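Local structure of cellobiose 2-epimerase (Ruminococcus albus, 3VW5) at residues A181-I186 against T248-R253. The protein catalyses the reversible epimerization of cellobiose to 4-O-beta-D-glucopyranosyl-D-mannose. The protein carries 2 engineered substitutions. Sequence-based numbering, arbitrary orientation.
Sequences AILHLI and TWLMDR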
loop_
_atom_site.group_PDB
_atom_site.type_symbol
_atom_site.label_atom_id
_atom_site.label_comp_id
_atom_site.label_asym_id
_atom_site.label_seq_id
_atom_site.Cartn_x
_atom_site.Cartn_y
_atom_site.Cartn_z
ATOM N N ALA A 181 -9.363 0.972 4.134
ATOM C CA ALA A 181 -9.736 2.071 3.255
ATOM C C ALA A 181 -9.335 3.425 3.838
ATOM O O ALA A 181 -8.838 4.291 3.119
ATOM C CB ALA A 181 -11.226 2.037 2.969
ATOM N N ILE A 182 -9.557 3.620 5.132
ATOM C CA ILE A 182 -9.241 4.915 5.730
ATOM C C ILE A 182 -7.744 5.181 5.563
ATOM O O ILE A 182 -7.329 6.237 5.081
ATOM C CB ILE A 182 -9.698 5.005 7.213
ATOM C CG1 ILE A 182 -11.215 4.854 7.320
ATOM C CG2 ILE A 182 -9.280 6.322 7.842
ATOM C CD1 ILE A 182 -11.721 4.819 8.751
ATOM N N LEU A 183 -6.951 4.183 5.929
ATOM C CA LEU A 183 -5.502 4.240 5.841
ATOM C C LEU A 183 -5.006 4.587 4.426
ATOM O O LEU A 183 -4.087 5.403 4.251
ATOM C CB LEU A 183 -4.929 2.894 6.286
ATOM C CG LEU A 183 -3.449 2.811 6.669
ATOM C CD1 LEU A 183 -2.582 2.481 5.477
ATOM C CD2 LEU A 183 -3.006 4.101 7.322
ATOM N N HIS A 184 -5.605 3.971 3.417
ATOM C CA HIS A 184 -5.189 4.265 2.054
ATOM C C HIS A 184 -5.739 5.583 1.479
ATOM O O HIS A 184 -5.155 6.152 0.557
ATOM C CB HIS A 184 -5.362 3.046 1.140
ATOM C CG HIS A 184 -4.383 1.957 1.454
ATOM N ND1 HIS A 184 -3.037 2.069 1.168
ATOM C CD2 HIS A 184 -4.532 0.775 2.097
ATOM C CE1 HIS A 184 -2.407 0.993 1.592
ATOM N NE2 HIS A 184 -3.294 0.187 2.155
ATOM N N LEU A 185 -6.826 6.091 2.051
ATOM C CA LEU A 185 -7.200 7.491 1.813
ATOM C C LEU A 185 -6.161 8.427 2.444
ATOM O O LEU A 185 -5.694 9.369 1.801
ATOM C CB LEU A 185 -8.610 7.803 2.317
ATOM C CG LEU A 185 -9.769 7.205 1.510
ATOM C CD1 LEU A 185 -11.081 7.403 2.247
ATOM C CD2 LEU A 185 -9.866 7.776 0.091
ATOM N N ILE A 186 -5.778 8.167 3.689
ATOM C CA ILE A 186 -4.711 8.963 4.284
ATOM C C ILE A 186 -3.490 8.986 3.356
ATOM O O ILE A 186 -2.965 10.036 3.027
ATOM C CB ILE A 186 -4.345 8.450 5.694
ATOM C CG1 ILE A 186 -5.437 8.835 6.700
ATOM C CG2 ILE A 186 -2.996 8.967 6.131
ATOM C CD1 ILE A 186 -5.497 7.947 7.929
ATOM N N THR A 248 1.539 3.228 11.312
ATOM C CA THR A 248 2.362 4.094 12.164
ATOM C C THR A 248 3.199 5.083 11.371
ATOM O O THR A 248 3.160 6.283 11.648
ATOM C CB THR A 248 3.282 3.321 13.117
ATOM O OG1 THR A 248 4.246 2.554 12.369
ATOM C CG2 THR A 248 2.452 2.425 14.041
ATOM N N TRP A 249 3.965 4.600 10.394
ATOM C CA TRP A 249 4.799 5.523 9.624
ATOM C C TRP A 249 4.004 6.344 8.598
ATOM O O TRP A 249 4.346 7.481 8.312
ATOM C CB TRP A 249 6.005 4.824 8.984
ATOM C CG TRP A 249 5.742 4.000 7.753
ATOM C CD1 TRP A 249 5.506 2.656 7.711
ATOM C CD2 TRP A 249 5.744 4.445 6.387
ATOM N NE1 TRP A 249 5.345 2.239 6.412
ATOM C CE2 TRP A 249 5.487 3.314 5.579
ATOM C CE3 TRP A 249 5.939 5.683 5.769
ATOM C CZ2 TRP A 249 5.416 3.387 4.180
ATOM C CZ3 TRP A 249 5.863 5.754 4.383
ATOM C CH2 TRP A 249 5.602 4.612 3.600
ATOM N N LEU A 250 2.930 5.765 8.077
ATOM C CA LEU A 250 2.057 6.451 7.137
ATOM C C LEU A 250 1.381 7.650 7.793
ATOM O O LEU A 250 1.216 8.700 7.177
ATOM C CB LEU A 250 0.998 5.485 6.623
ATOM C CG LEU A 250 1.117 5.066 5.164
ATOM C CD1 LEU A 250 2.544 5.212 4.684
ATOM C CD2 LEU A 250 0.588 3.661 4.972
ATOM N N MET A 251 0.982 7.494 9.048
ATOM C CA MET A 251 0.313 8.577 9.747
ATOM C C MET A 251 1.276 9.710 10.141
ATOM O O MET A 251 0.905 10.888 10.083
ATOM C CB MET A 251 -0.457 8.035 10.945
ATOM C CG MET A 251 -1.766 7.405 10.549
ATOM S SD MET A 251 -2.819 6.893 11.930
ATOM C CE MET A 251 -1.794 5.721 12.799
ATOM N N ASP A 252 2.499 9.347 10.534
ATOM C CA ASP A 252 3.546 10.328 10.812
ATOM C C ASP A 252 3.843 11.088 9.539
ATOM O O ASP A 252 3.980 12.308 9.552
ATOM C CB ASP A 252 4.833 9.661 11.310
ATOM C CG ASP A 252 4.739 9.202 12.755
ATOM O OD1 ASP A 252 3.839 9.678 13.479
ATOM O OD2 ASP A 252 5.569 8.363 13.169
ATOM N N ARG A 253 3.936 10.349 8.436
ATOM C CA ARG A 253 4.162 10.948 7.128
ATOM C C ARG A 253 3.102 12.006 6.861
ATOM O O ARG A 253 3.428 13.132 6.508
ATOM C CB ARG A 253 4.153 9.878 6.031
ATOM C CG ARG A 253 4.171 10.387 4.577
ATOM C CD ARG A 253 5.424 11.184 4.239
ATOM N NE ARG A 253 6.597 10.751 4.992
ATOM C CZ ARG A 253 7.480 9.846 4.560
ATOM N NH1 ARG A 253 7.317 9.260 3.369
ATOM N NH2 ARG A 253 8.529 9.519 5.325
#
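With chi1 at -163°, L183 holds its CG trans to the main-chain nitrogen, and this carries CD1 from the helix flank to L250; I186, with CG1 at chi1 -74°, leaves CG2 anti to its backbone nitrogen and facing the helix of L250. These are two neighbouring inner helices of the (alpha/alpha)6 barrel, 179-196 and 241-258, joined in sequence through the outer helix 199-216. They meet by buried apolar packing, with no hydrogen bond between the segments. The two leucine side chains cross at about a right angle, and CD1 of L183 lies 3.4 Å from CD2 of L250. Leucine suits both places, because its forked end spans the gap between helices without bringing in a polar group. One turn further on, the beta-branched I186, whose CG2 methyl stands close to its own backbone, approaches the facing backbone loosely: CG2 is 4.3 Å from O of L250, near the closest pair of CA atoms, those of I186 and M251, 7.4 Å apart. I186 also touches Q208, L209 and M212 of helix 199-216, while the flexible thioether chain of M251 packs on F267 and M270 of helix 261-281, so both residues link this inner pair to the outer helices. CD1 of L250 sits above one face of the W249 indole, displaced toward its rim, and W249 directs NE1 into a hydrogen bond with E308. On the facing helix, CD1 of L183 stands 4.1 Å above the plane of the H184 imidazole, over its centre, while ND1 of that ring is hydrogen-bonded to OE2 of E187.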